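Local coordinates for endoglucanase (Ruminococcus champanellensis, PDB 6WQV), which probably hydrolyses internal beta-1,4 links of cellulose and, as a broad-specificity family 5 endoglucanase, of related plant polysaccharides such as xylan, at residues Y243-F248 / V301-N306; W268-I273 / V284-F289; S49-A52 / P56-T59; I25-G30 / A61-V66; D123-T128 / N186-T191. All blocks are in the same frame, centred on the assembly; numbering follows the deposited sequence.

Contact 1. Residues Y243-F248 / V301-N306; sequences YSPYNF and VLWGEN. With GLC (alpha-D-glucopyranose), chain E.
Trp303 reaches out from helix 297-313 to meet Ser244, Pro245 and Phe248, using its edge for the first two and one face for the third. The indole NE1 donates a nearly straight hydrogen bond (171°) to Ser244 O, 2.8 Å away, and the oxygen lies close to the ring plane, so the bond also limits how the indole can turn. Ser244 O is the carbonyl oxygen of the cis peptide joining Ser244 to Pro245, whose CD touches the same edge, 3.9 Å from Trp303 NE1. Over the face comes Phe248 CE2, 3.6 Å from Trp303 CG, with the two ring planes inclined at 49°. With CG of Trp303 anti to the backbone N (chi1 166°), the indole extends well away from its helix. Phe258 joins this buried cluster by meeting the Trp303 ring edge-to-face. A large aromatic with one N-H suits the place because it packs against Phe248 and Pro245 and satisfies a carbonyl. Phe248 and Trp303 are buried, whereas Ser244 and Pro245 are partly exposed. Tyr243 comes near the sugar, its OH 3.5 Å from GLC C5 and hydrogen-bonded to Gln288. This is the loop that follows strand 236-241 of the TIM barrel, with Tyr243 of the glycan pocket at its start.

Contact 2. Residues W268-I273 / V284-F289; sequences WTLQEI and VIIGQF. Unlike the reference sequence in segment 284-289: Gln288 (reference Glu). With GLC (alpha-D-glucopyranose), chain E.
Ile273 and Ile286 each hold CG1 anti to the carbonyl carbon (chi1 -60° and -67°), and both chains then extend, bringing their CD1 methyls to 4.0 Å from one another. The same turn in Ile273 leaves its CG2 branch directed at Val284, where it meets Val284 CG2 at 3.7 Å. Leu270, one turn earlier on the helix, does not aim its CB straight at the strand, but its CD2 still comes within 3.7 Å of Ile286 CD1. The side chains cross at about right angles and meet chiefly through methyl groups, with no polar group between them. Branched aliphatics suit this layer because they are apolar and, where beta-branched, have few ways to turn; they fill the 10.7 Å between the axes of helix 268-273 and strand 284-289, whose directions differ by 130°. Such an apolar layer between inner strand and outer helix is characteristic of the TIM barrel, as of other alpha/beta folds. Further along the strand, Gln288 turns inward with its chain extended, and its OE1 accepts a hydrogen bond from GLC O2 at 2.7 Å. Arg75 NH1 also bonds this oxygen. In family 5 enzymes the glutamate at this strand end is the nucleophile, so Gln288, a glutamate in the reference sequence, probably occupies that position. Chemically the strand is thus divided: hydrocarbon behind packs against the helix, while an amide in front binds sugar without the carboxylate that catalysis probably needs.

Contact 3. Residues S49-A52 / P56-T59; sequences SETA and PMTT
Glu50 OE2 is gripped twice by Thr58: by the hydroxyl OG1 at 2.8 Å, nearly in line with the C-O bond, and by the backbone N, also 2.8 Å away, from above the carboxylate plane. The other oxygen, OE1, lies 3.3 Å from Met57 CE, because Met57 folds back on itself at chi2 and chi3 and lays its thioether across the glutamate. Thr51 CG2 closes the edge of this group, 3.8 Å from Met57 SD. The carboxylate thus bridges the end of helix 46-50 and the approach to helix 60-68, within the long excursion that follows strand 26-29 of the TIM barrel. Farther out, Arg99 of helix 94-108 pairs through NE with Glu50 OE1 and reaches Thr58 O through NH2, tying both sides together. A glutamate is long enough to reach across and has two oxygens to share between Thr58 and Arg99. With an alanine here, Thr58 N and OG1 are likely to lose their acceptor and Arg99 its salt-bridge partner. Thr51 OG1 bonds back to Ala47 O, and Thr59 caps the next helix through Met62 N.

Contact 4. Residues I25-G30 / A61-V66; sequences IGWNLG and AMIDKV
Trp27 on strand 26-29 and Val66 on helix 60-68 bring their CA atoms to 7.5 Å, the nearest pair of the two segments. This is the characteristic interface of a TIM barrel, where a strand of the closed parallel sheet is covered on its outside by a helix. Trp27 places CG anti to the backbone N (chi1 -177°), which carries the indole out to the helix. Ile63 approaches the ring obliquely, its CD1 4.1 Å from Trp27 CZ3. Val66 straddles the ring system: CG1 touches Trp27 CB and CG, while CG2 sits over the benzo ring. A branched residue suits this because its two methyls can serve both parts of the indole. Replacing Trp27 by a leucine is likely to leave a gap beneath Val66 and Ile63, and Asp322 without the NE1 hydrogen it accepts. The CH-pi contact is almost perfectly centred: Val66 CG2 stands 3.6 Å from the centroid of the Trp27 six-membered ring, only 8° off its normal.

Contact 5. Residues D123-T128 / N186-T191; sequences DWLIPT and NSYNQT
Tyr188 projects from helix 179-197 toward the loop Leu125-Thr128 and meets it hydroxyl first, with the ring's edge rather than its face turned to Ile126 O. CG lies anti to the carbonyl carbon (chi1 -65°), and the ring is then turned to an uncommon chi2 of -14°, which sets its plane almost through Ile126 O. The hydroxyl donates a short hydrogen bond to that oxygen, 2.6 Å from Tyr188 OH, but arrives 37° out of the carbonyl plane. Pro127 meets the ring obliquely, its CA 3.9 Å from Tyr188 CE2 and its CB at 4.3 Å from the same carbon. Proline suits the place by offering a stiff, apolar surface beside the ring. The loop, which follows barrel strand 113-117, is kinked by inverse gamma turns centred on Leu125 and Pro127. Thr128 then serves as N-cap of helix 129-149, from which Val135 and Asn136 touch the tyrosine. Ile126 O, with a weak bond from Thr128 N inside its own loop, gains a stronger donor from the tyrosine, so a single residue provides both the hydrogen bond and the packing surface.

In the fold
Contacts 2, 4 and 5 are buried, 2 and 4 as strand-to-helix layers of the same barrel built from hydrocarbon and indole; between these two, the side chain of Asn28 reaches Gly287 O through a probable hydrogen bond. Contacts 1, 3 and 5 involve loops and rely on polar bonds, mostly to backbone atoms: an indole N-H, a carboxylate and a phenol do the work. Contacts 1 and 3 are only partly buried. Contact 1 touches contact 2 through the Tyr243-Gln288 pair at the sugar, and contact 3 touches contact 4, which uses the helix that contact 3 leads into. Contact 5 stands apart, with its nearest atoms about 12 Å from contact 2.

Contact 1. Residues Y243-F248 / V301-N306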
# COMPACT_ATOMS: atom_id res chain seq x y z
N TYR A 243 -2.66 11.35 -2.60
CA TYR A 243 -1.62 12.37 -2.51
C TYR A 243 -2.27 13.69 -2.89
O TYR A 243 -2.17 14.17 -4.02
CB TYR A 243 -0.47 12.04 -3.45
CG TYR A 243 0.34 10.83 -3.09
CD1 TYR A 243 -0.08 9.55 -3.42
CD2 TYR A 243 1.57 10.96 -2.46
CE1 TYR A 243 0.69 8.43 -3.11
CE2 TYR A 243 2.34 9.86 -2.15
CZ TYR A 243 1.90 8.60 -2.47
OH TYR A 243 2.68 7.51 -2.16
N SER A 244 -2.93 14.30 -1.91
CA SER A 244 -3.85 15.40 -2.16
C SER A 244 -3.48 16.60 -1.29
O SER A 244 -3.14 16.43 -0.11
CB SER A 244 -5.28 14.95 -1.82
OG SER A 244 -5.59 13.72 -2.46
N PRO A 245 -3.57 17.82 -1.84
CA PRO A 245 -3.90 18.13 -3.24
C PRO A 245 -2.75 17.81 -4.19
O PRO A 245 -1.59 18.00 -3.83
CB PRO A 245 -4.20 19.62 -3.21
CG PRO A 245 -3.38 20.15 -2.08
CD PRO A 245 -3.40 19.05 -1.04
N TYR A 246 -3.08 17.35 -5.40
CA TYR A 246 -2.07 16.78 -6.30
C TYR A 246 -0.92 17.74 -6.57
O TYR A 246 0.26 17.36 -6.48
CB TYR A 246 -2.72 16.34 -7.62
CG TYR A 246 -1.71 15.99 -8.69
CD1 TYR A 246 -1.02 14.79 -8.63
CD2 TYR A 246 -1.43 16.86 -9.73
CE1 TYR A 246 -0.08 14.46 -9.59
CE2 TYR A 246 -0.49 16.54 -10.70
CZ TYR A 246 0.19 15.34 -10.62
OH TYR A 246 1.13 14.99 -11.57
N ASN A 247 -1.21 18.98 -6.96
CA ASN A 247 -0.13 19.86 -7.39
C ASN A 247 0.88 20.09 -6.27
O ASN A 247 2.09 20.11 -6.52
CB ASN A 247 -0.69 21.18 -7.90
CG ASN A 247 -1.25 21.06 -9.30
OD1 ASN A 247 -0.77 20.26 -10.10
ND2 ASN A 247 -2.28 21.84 -9.60
N PHE A 248 0.40 20.25 -5.04
CA PHE A 248 1.27 20.46 -3.89
C PHE A 248 2.00 19.18 -3.50
O PHE A 248 3.22 19.19 -3.27
CB PHE A 248 0.42 20.95 -2.72
CG PHE A 248 1.17 21.08 -1.42
CD1 PHE A 248 2.01 22.16 -1.20
CD2 PHE A 248 1.03 20.13 -0.41
CE1 PHE A 248 2.70 22.29 -0.02
CE2 PHE A 248 1.73 20.27 0.78
CZ PHE A 248 2.55 21.35 0.98
N VAL A 301 3.89 21.34 7.10
CA VAL A 301 3.39 21.19 8.47
C VAL A 301 1.91 21.52 8.53
O VAL A 301 1.12 20.79 9.14
CB VAL A 301 4.22 22.05 9.44
CG1 VAL A 301 3.53 22.17 10.80
CG2 VAL A 301 5.62 21.46 9.62
N LEU A 302 1.50 22.61 7.89
CA LEU A 302 0.08 22.98 7.89
C LEU A 302 -0.74 21.93 7.16
O LEU A 302 -1.81 21.51 7.64
CB LEU A 302 -0.08 24.35 7.24
CG LEU A 302 -1.49 24.92 7.16
CD1 LEU A 302 -2.03 25.17 8.56
CD2 LEU A 302 -1.53 26.19 6.34
N TRP A 303 -0.26 21.50 5.99
CA TRP A 303 -0.93 20.43 5.25
C TRP A 303 -1.03 19.16 6.08
O TRP A 303 -2.10 18.55 6.17
CB TRP A 303 -0.16 20.18 3.94
CG TRP A 303 -0.52 18.92 3.25
CD1 TRP A 303 -1.52 18.73 2.34
CD2 TRP A 303 0.12 17.65 3.42
NE1 TRP A 303 -1.54 17.41 1.93
CE2 TRP A 303 -0.54 16.73 2.57
CE3 TRP A 303 1.19 17.20 4.20
CZ2 TRP A 303 -0.17 15.39 2.49
CZ3 TRP A 303 1.56 15.86 4.12
CH2 TRP A 303 0.87 14.97 3.28
N GLY A 304 0.07 18.77 6.73
CA GLY A 304 0.09 17.50 7.43
C GLY A 304 -0.80 17.48 8.66
O GLY A 304 -1.49 16.49 8.92
N GLU A 305 -0.79 18.57 9.44
CA GLU A 305 -1.69 18.64 10.59
C GLU A 305 -3.13 18.48 10.14
O GLU A 305 -3.91 17.74 10.75
CB GLU A 305 -1.55 19.99 11.30
CG GLU A 305 -0.19 20.31 11.87
CD GLU A 305 -0.16 21.69 12.53
OE1 GLU A 305 -0.79 22.63 11.99
OE2 GLU A 305 0.48 21.83 13.59
N ASN A 306 -3.51 19.17 9.07
CA ASN A 306 -4.91 19.15 8.64
C ASN A 306 -5.27 17.83 7.97
O ASN A 306 -6.39 17.34 8.15
CB ASN A 306 -5.18 20.34 7.73
CG ASN A 306 -5.38 21.61 8.51
OD1 ASN A 306 -6.45 21.83 9.09
ND2 ASN A 306 -4.35 22.44 8.58
C1 GLC E . 1.86 5.14 -5.92
C2 GLC E . 2.84 3.99 -5.82
C3 GLC E . 4.18 4.22 -5.26
C4 GLC E . 4.77 5.50 -5.80
C5 GLC E . 3.85 6.62 -5.37
C6 GLC E . 4.39 8.01 -5.63
O1 GLC E . 1.01 5.33 -4.87
O2 GLC E . 2.14 2.90 -5.16
O3 GLC E . 5.01 3.07 -5.65
O4 GLC E . 6.10 5.65 -5.28
O5 GLC E . 2.57 6.48 -6.11
O6 GLC E . 4.56 8.25 -6.96

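Contact 2. Residues W268-I273 / V284-F289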
# COMPACT_ATOMS: atom_id res chain seq x y z
N TRP A 268 -12.88 18.32 1.23
CA TRP A 268 -13.76 17.74 0.21
C TRP A 268 -13.20 16.41 -0.27
O TRP A 268 -13.93 15.42 -0.38
CB TRP A 268 -13.90 18.70 -0.97
CG TRP A 268 -14.84 18.19 -2.02
CD1 TRP A 268 -16.18 18.42 -2.09
CD2 TRP A 268 -14.52 17.37 -3.15
NE1 TRP A 268 -16.72 17.79 -3.19
CE2 TRP A 268 -15.71 17.14 -3.86
CE3 TRP A 268 -13.33 16.80 -3.63
CZ2 TRP A 268 -15.77 16.37 -5.02
CZ3 TRP A 268 -13.38 16.04 -4.79
CH2 TRP A 268 -14.59 15.83 -5.47
N THR A 269 -11.90 16.36 -0.56
CA THR A 269 -11.28 15.14 -1.07
C THR A 269 -11.41 14.00 -0.07
O THR A 269 -11.79 12.88 -0.45
CB THR A 269 -9.81 15.43 -1.39
OG1 THR A 269 -9.76 16.38 -2.47
CG2 THR A 269 -9.08 14.16 -1.77
N LEU A 270 -11.12 14.26 1.20
CA LEU A 270 -11.19 13.19 2.19
C LEU A 270 -12.63 12.79 2.48
O LEU A 270 -12.93 11.61 2.67
CB LEU A 270 -10.44 13.60 3.46
CG LEU A 270 -8.94 13.81 3.22
CD1 LEU A 270 -8.24 14.36 4.45
CD2 LEU A 270 -8.25 12.51 2.78
N GLN A 271 -13.54 13.77 2.49
CA GLN A 271 -14.96 13.46 2.65
C GLN A 271 -15.46 12.56 1.52
O GLN A 271 -16.34 11.72 1.75
CB GLN A 271 -15.76 14.76 2.68
CG GLN A 271 -17.26 14.59 2.83
CD GLN A 271 -18.00 15.93 2.85
OE1 GLN A 271 -18.54 16.33 3.88
NE2 GLN A 271 -18.01 16.63 1.72
N GLU A 272 -14.91 12.71 0.32
CA GLU A 272 -15.34 11.86 -0.79
C GLU A 272 -14.95 10.40 -0.55
O GLU A 272 -15.71 9.49 -0.90
CB GLU A 272 -14.73 12.34 -2.10
CG GLU A 272 -15.36 13.60 -2.66
CD GLU A 272 -16.81 13.40 -3.03
OE1 GLU A 272 -17.08 12.68 -4.02
OE2 GLU A 272 -17.69 13.95 -2.33
N ILE A 273 -13.77 10.16 0.02
CA ILE A 273 -13.39 8.80 0.39
C ILE A 273 -14.35 8.25 1.43
O ILE A 273 -14.81 7.10 1.33
CB ILE A 273 -11.93 8.77 0.88
CG1 ILE A 273 -11.00 9.27 -0.24
CG2 ILE A 273 -11.55 7.37 1.33
CD1 ILE A 273 -9.56 9.51 0.19
N VAL A 284 -12.39 1.49 4.70
CA VAL A 284 -11.42 2.08 3.78
C VAL A 284 -10.24 2.62 4.56
O VAL A 284 -10.38 3.12 5.69
CB VAL A 284 -12.07 3.17 2.88
CG1 VAL A 284 -12.64 4.30 3.74
CG2 VAL A 284 -11.09 3.69 1.85
N ILE A 285 -9.06 2.52 3.95
CA ILE A 285 -7.81 3.02 4.52
C ILE A 285 -7.09 3.80 3.43
O ILE A 285 -7.20 3.47 2.24
CB ILE A 285 -6.94 1.86 5.05
CG1 ILE A 285 -5.74 2.40 5.84
CG2 ILE A 285 -6.46 0.97 3.90
CD1 ILE A 285 -5.05 1.34 6.68
N ILE A 286 -6.37 4.85 3.82
CA ILE A 286 -5.49 5.57 2.90
C ILE A 286 -4.12 4.91 3.04
O ILE A 286 -3.33 5.22 3.94
CB ILE A 286 -5.47 7.07 3.16
CG1 ILE A 286 -6.84 7.66 2.80
CG2 ILE A 286 -4.37 7.74 2.33
CD1 ILE A 286 -7.09 9.05 3.32
N GLY A 287 -3.85 3.94 2.15
CA GLY A 287 -2.65 3.13 2.26
C GLY A 287 -1.39 3.81 1.81
O GLY A 287 -0.30 3.32 2.14
N GLN A 288 -1.52 4.91 1.07
CA GLN A 288 -0.40 5.80 0.79
C GLN A 288 -0.89 7.23 0.72
O GLN A 288 -1.88 7.52 0.04
CB GLN A 288 0.26 5.48 -0.56
CG GLN A 288 0.87 4.10 -0.68
CD GLN A 288 1.60 3.90 -2.01
OE1 GLN A 288 1.76 2.78 -2.48
NE2 GLN A 288 2.05 4.99 -2.62
N PHE A 289 -0.17 8.13 1.39
CA PHE A 289 -0.28 9.57 1.19
C PHE A 289 1.11 10.15 1.50
O PHE A 289 1.97 9.48 2.08
CB PHE A 289 -1.38 10.21 2.08
CG PHE A 289 -0.93 10.47 3.48
CD1 PHE A 289 -0.68 9.42 4.33
CD2 PHE A 289 -0.73 11.76 3.95
CE1 PHE A 289 -0.23 9.64 5.60
CE2 PHE A 289 -0.28 11.99 5.24
CZ PHE A 289 -0.03 10.92 6.06
C1 GLC E . 1.86 5.14 -5.92
C2 GLC E . 2.84 3.99 -5.82
C3 GLC E . 4.18 4.22 -5.26
C4 GLC E . 4.77 5.50 -5.80
C5 GLC E . 3.85 6.62 -5.37
C6 GLC E . 4.39 8.01 -5.63
O1 GLC E . 1.01 5.33 -4.87
O2 GLC E . 2.14 2.90 -5.16
O3 GLC E . 5.01 3.07 -5.65
O4 GLC E . 6.10 5.65 -5.28
O5 GLC E . 2.57 6.48 -6.11
O6 GLC E . 4.56 8.25 -6.96

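Contact 3. Residues S49-A52 / P56-T59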
# COMPACT_ATOMS: atom_id res chain seq x y z
N SER A 49 17.91 -6.23 -5.63
CA SER A 49 16.60 -5.59 -5.70
C SER A 49 16.40 -4.59 -4.57
O SER A 49 16.02 -3.44 -4.81
CB SER A 49 15.50 -6.65 -5.61
OG SER A 49 15.49 -7.50 -6.75
N GLU A 50 16.64 -5.02 -3.33
CA GLU A 50 16.28 -4.19 -2.18
C GLU A 50 17.04 -2.86 -2.19
O GLU A 50 16.51 -1.85 -1.71
CB GLU A 50 16.55 -4.96 -0.89
CG GLU A 50 16.15 -4.21 0.38
CD GLU A 50 16.10 -5.09 1.63
OE1 GLU A 50 16.27 -6.32 1.54
OE2 GLU A 50 15.87 -4.52 2.73
N THR A 51 18.26 -2.84 -2.73
CA THR A 51 19.10 -1.65 -2.74
C THR A 51 19.12 -0.95 -4.10
O THR A 51 19.93 -0.04 -4.30
CB THR A 51 20.53 -2.02 -2.32
OG1 THR A 51 21.12 -2.92 -3.28
CG2 THR A 51 20.54 -2.68 -0.95
N ALA A 52 18.22 -1.32 -5.00
CA ALA A 52 18.29 -0.80 -6.36
C ALA A 52 17.86 0.66 -6.47
O ALA A 52 18.28 1.34 -7.41
CB ALA A 52 17.44 -1.66 -7.29
N PRO A 56 19.16 1.52 1.77
CA PRO A 56 20.06 0.50 2.32
C PRO A 56 19.27 -0.76 2.64
O PRO A 56 18.04 -0.78 2.63
CB PRO A 56 20.59 1.16 3.59
CG PRO A 56 19.46 2.02 4.04
CD PRO A 56 18.81 2.55 2.78
N MET A 57 20.01 -1.83 2.94
CA MET A 57 19.36 -3.03 3.45
C MET A 57 18.56 -2.69 4.71
O MET A 57 19.07 -2.04 5.62
CB MET A 57 20.40 -4.10 3.74
CG MET A 57 21.06 -4.68 2.50
SD MET A 57 19.92 -5.61 1.45
CE MET A 57 19.37 -6.83 2.64
N THR A 58 17.30 -3.11 4.75
CA THR A 58 16.44 -2.79 5.88
C THR A 58 16.92 -3.56 7.11
O THR A 58 17.35 -4.71 7.01
CB THR A 58 14.99 -3.17 5.58
OG1 THR A 58 14.61 -2.62 4.31
CG2 THR A 58 14.03 -2.66 6.67
N THR A 59 16.86 -2.90 8.26
CA THR A 59 17.22 -3.53 9.52
C THR A 59 16.08 -3.40 10.52
O THR A 59 15.21 -2.53 10.41
CB THR A 59 18.46 -2.87 10.14
OG1 THR A 59 18.12 -1.52 10.48
CG2 THR A 59 19.62 -2.91 9.18

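Contact 4. Residues I25-G30 / A61-V66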
# COMPACT_ATOMS: atom_id res chain seq x y z
N ILE A 25 -1.42 5.25 13.10
CA ILE A 25 -0.92 5.83 11.86
C ILE A 25 0.15 4.88 11.34
O ILE A 25 0.82 4.20 12.12
CB ILE A 25 -0.40 7.27 12.10
CG1 ILE A 25 0.03 7.93 10.78
CG2 ILE A 25 0.73 7.26 13.12
CD1 ILE A 25 0.45 9.39 10.93
N GLY A 26 0.28 4.78 10.01
CA GLY A 26 1.18 3.83 9.40
C GLY A 26 2.28 4.47 8.56
O GLY A 26 2.23 5.65 8.22
N TRP A 27 3.25 3.63 8.19
CA TRP A 27 4.45 4.02 7.46
C TRP A 27 4.76 2.95 6.43
O TRP A 27 4.72 1.75 6.74
CB TRP A 27 5.60 4.15 8.46
CG TRP A 27 6.94 4.61 7.98
CD1 TRP A 27 7.39 5.90 7.91
CD2 TRP A 27 8.04 3.77 7.58
NE1 TRP A 27 8.71 5.92 7.49
CE2 TRP A 27 9.12 4.63 7.27
CE3 TRP A 27 8.21 2.39 7.44
CZ2 TRP A 27 10.35 4.14 6.82
CZ3 TRP A 27 9.44 1.90 7.01
CH2 TRP A 27 10.49 2.78 6.71
N ASN A 28 5.04 3.39 5.20
CA ASN A 28 5.42 2.49 4.11
C ASN A 28 6.94 2.39 4.03
O ASN A 28 7.63 3.42 4.00
CB ASN A 28 4.97 3.02 2.74
CG ASN A 28 3.52 2.75 2.41
OD1 ASN A 28 3.17 1.68 1.91
ND2 ASN A 28 2.68 3.74 2.65
N LEU A 29 7.44 1.16 3.90
CA LEU A 29 8.84 0.89 3.55
C LEU A 29 9.01 1.01 2.03
O LEU A 29 9.13 0.03 1.29
CB LEU A 29 9.22 -0.51 4.03
CG LEU A 29 10.67 -0.96 3.87
CD1 LEU A 29 11.59 -0.21 4.83
CD2 LEU A 29 10.82 -2.45 4.07
N GLY A 30 9.00 2.26 1.56
CA GLY A 30 8.93 2.50 0.14
C GLY A 30 10.26 2.40 -0.59
O GLY A 30 11.34 2.59 -0.03
N ALA A 61 16.47 -2.26 13.43
CA ALA A 61 16.63 -0.96 14.08
C ALA A 61 15.85 0.14 13.37
O ALA A 61 15.37 1.09 14.00
CB ALA A 61 18.12 -0.59 14.13
N MET A 62 15.73 0.06 12.04
CA MET A 62 14.95 1.06 11.33
C MET A 62 13.47 0.97 11.70
O MET A 62 12.82 2.00 11.93
CB MET A 62 15.12 0.88 9.82
CG MET A 62 16.50 1.17 9.32
SD MET A 62 16.69 0.59 7.62
CE MET A 62 18.46 0.74 7.43
N ILE A 63 12.94 -0.25 11.77
CA ILE A 63 11.54 -0.45 12.12
C ILE A 63 11.30 -0.08 13.59
O ILE A 63 10.26 0.50 13.93
CB ILE A 63 11.10 -1.89 11.80
CG1 ILE A 63 11.34 -2.22 10.33
CG2 ILE A 63 9.63 -2.08 12.14
CD1 ILE A 63 10.75 -1.24 9.37
N ASP A 64 12.27 -0.39 14.47
CA ASP A 64 12.18 0.07 15.85
C ASP A 64 12.01 1.59 15.91
O ASP A 64 11.26 2.12 16.74
CB ASP A 64 13.44 -0.28 16.64
CG ASP A 64 13.62 -1.77 16.91
OD1 ASP A 64 12.72 -2.57 16.62
OD2 ASP A 64 14.71 -2.13 17.44
N LYS A 65 12.77 2.31 15.07
CA LYS A 65 12.70 3.77 15.05
C LYS A 65 11.35 4.26 14.54
O LYS A 65 10.79 5.23 15.06
CB LYS A 65 13.85 4.32 14.20
CG LYS A 65 13.93 5.83 14.13
CD LYS A 65 14.29 6.43 15.47
CE LYS A 65 14.59 7.91 15.31
NZ LYS A 65 15.05 8.52 16.57
N VAL A 66 10.82 3.61 13.50
CA VAL A 66 9.48 3.93 13.02
C VAL A 66 8.45 3.81 14.15
O VAL A 66 7.62 4.70 14.34
CB VAL A 66 9.15 3.03 11.82
CG1 VAL A 66 7.69 3.12 11.43
CG2 VAL A 66 10.06 3.39 10.64

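Contact 5. Residues D123-T128 / N186-T191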
# COMPACT_ATOMS: atom_id res chain seq x y z
N ASP A 123 3.75 -4.97 -15.43
CA ASP A 123 4.22 -5.52 -16.71
C ASP A 123 3.36 -6.70 -17.12
O ASP A 123 3.17 -6.94 -18.32
CB ASP A 123 5.69 -5.92 -16.67
CG ASP A 123 6.63 -4.75 -16.86
OD1 ASP A 123 6.14 -3.61 -17.04
OD2 ASP A 123 7.86 -4.97 -16.84
N TRP A 124 2.84 -7.46 -16.15
CA TRP A 124 1.93 -8.57 -16.44
C TRP A 124 0.51 -8.36 -15.92
O TRP A 124 -0.42 -8.94 -16.49
CB TRP A 124 2.46 -9.90 -15.87
CG TRP A 124 2.58 -9.92 -14.37
CD1 TRP A 124 3.67 -9.58 -13.65
CD2 TRP A 124 1.58 -10.33 -13.41
NE1 TRP A 124 3.43 -9.73 -12.31
CE2 TRP A 124 2.15 -10.19 -12.14
CE3 TRP A 124 0.26 -10.79 -13.52
CZ2 TRP A 124 1.45 -10.49 -10.97
CZ3 TRP A 124 -0.43 -11.10 -12.35
CH2 TRP A 124 0.17 -10.95 -11.09
N LEU A 125 0.32 -7.53 -14.90
CA LEU A 125 -0.99 -7.33 -14.26
C LEU A 125 -1.81 -6.32 -15.08
O LEU A 125 -2.05 -5.18 -14.68
CB LEU A 125 -0.80 -6.87 -12.82
CG LEU A 125 -2.04 -6.80 -11.92
CD1 LEU A 125 -2.49 -8.21 -11.54
CD2 LEU A 125 -1.79 -5.97 -10.66
N ILE A 126 -2.23 -6.77 -16.25
CA ILE A 126 -2.84 -5.93 -17.27
C ILE A 126 -4.36 -6.08 -17.22
O ILE A 126 -4.87 -7.19 -17.44
CB ILE A 126 -2.30 -6.30 -18.66
CG1 ILE A 126 -0.79 -6.06 -18.72
CG2 ILE A 126 -3.05 -5.55 -19.76
CD1 ILE A 126 -0.11 -6.81 -19.86
N PRO A 127 -5.12 -5.00 -16.99
CA PRO A 127 -6.59 -5.14 -16.87
C PRO A 127 -7.34 -4.99 -18.19
O PRO A 127 -7.98 -3.98 -18.50
CB PRO A 127 -6.96 -4.01 -15.90
CG PRO A 127 -5.95 -2.92 -16.24
CD PRO A 127 -4.66 -3.64 -16.61
N THR A 128 -7.25 -6.04 -19.01
CA THR A 128 -7.98 -6.12 -20.27
C THR A 128 -8.60 -7.51 -20.37
O THR A 128 -8.12 -8.47 -19.76
CB THR A 128 -7.07 -5.93 -21.49
OG1 THR A 128 -6.11 -6.99 -21.55
CG2 THR A 128 -6.35 -4.59 -21.43
N ASN A 186 -12.23 -5.89 -10.97
CA ASN A 186 -13.11 -6.57 -10.02
C ASN A 186 -12.87 -8.08 -10.03
O ASN A 186 -12.93 -8.73 -8.98
CB ASN A 186 -14.57 -6.25 -10.31
CG ASN A 186 -14.92 -4.80 -10.05
OD1 ASN A 186 -14.33 -4.15 -9.19
ND2 ASN A 186 -15.88 -4.28 -10.81
N SER A 187 -12.64 -8.66 -11.21
CA SER A 187 -12.32 -10.08 -11.29
C SER A 187 -11.02 -10.40 -10.58
O SER A 187 -10.92 -11.40 -9.86
CB SER A 187 -12.24 -10.50 -12.76
OG SER A 187 -11.91 -11.87 -12.90
N TYR A 188 -10.00 -9.56 -10.77
CA TYR A 188 -8.71 -9.81 -10.14
C TYR A 188 -8.82 -9.75 -8.61
O TYR A 188 -8.24 -10.59 -7.91
CB TYR A 188 -7.68 -8.79 -10.63
CG TYR A 188 -7.31 -8.86 -12.11
CD1 TYR A 188 -7.63 -9.96 -12.89
CD2 TYR A 188 -6.62 -7.81 -12.72
CE1 TYR A 188 -7.28 -10.01 -14.25
CE2 TYR A 188 -6.26 -7.86 -14.06
CZ TYR A 188 -6.60 -8.96 -14.82
OH TYR A 188 -6.27 -9.03 -16.16
N ASN A 189 -9.55 -8.76 -8.08
CA ASN A 189 -9.73 -8.70 -6.63
C ASN A 189 -10.49 -9.92 -6.13
O ASN A 189 -10.18 -10.45 -5.05
CB ASN A 189 -10.46 -7.41 -6.23
CG ASN A 189 -9.54 -6.22 -6.16
OD1 ASN A 189 -8.35 -6.35 -5.87
ND2 ASN A 189 -10.09 -5.04 -6.43
N GLN A 190 -11.50 -10.37 -6.88
CA GLN A 190 -12.26 -11.55 -6.47
C GLN A 190 -11.37 -12.79 -6.45
O GLN A 190 -11.44 -13.60 -5.52
CB GLN A 190 -13.45 -11.76 -7.41
CG GLN A 190 -14.33 -12.92 -7.00
CD GLN A 190 -15.06 -12.66 -5.69
OE1 GLN A 190 -15.99 -11.85 -5.64
NE2 GLN A 190 -14.62 -13.32 -4.63
N THR A 191 -10.51 -12.94 -7.46
CA THR A 191 -9.59 -14.07 -7.48
C THR A 191 -8.67 -14.04 -6.26
O THR A 191 -8.45 -15.07 -5.61
CB THR A 191 -8.77 -14.04 -8.76
OG1 THR A 191 -9.65 -14.23 -9.88
CG2 THR A 191 -7.71 -15.12 -8.76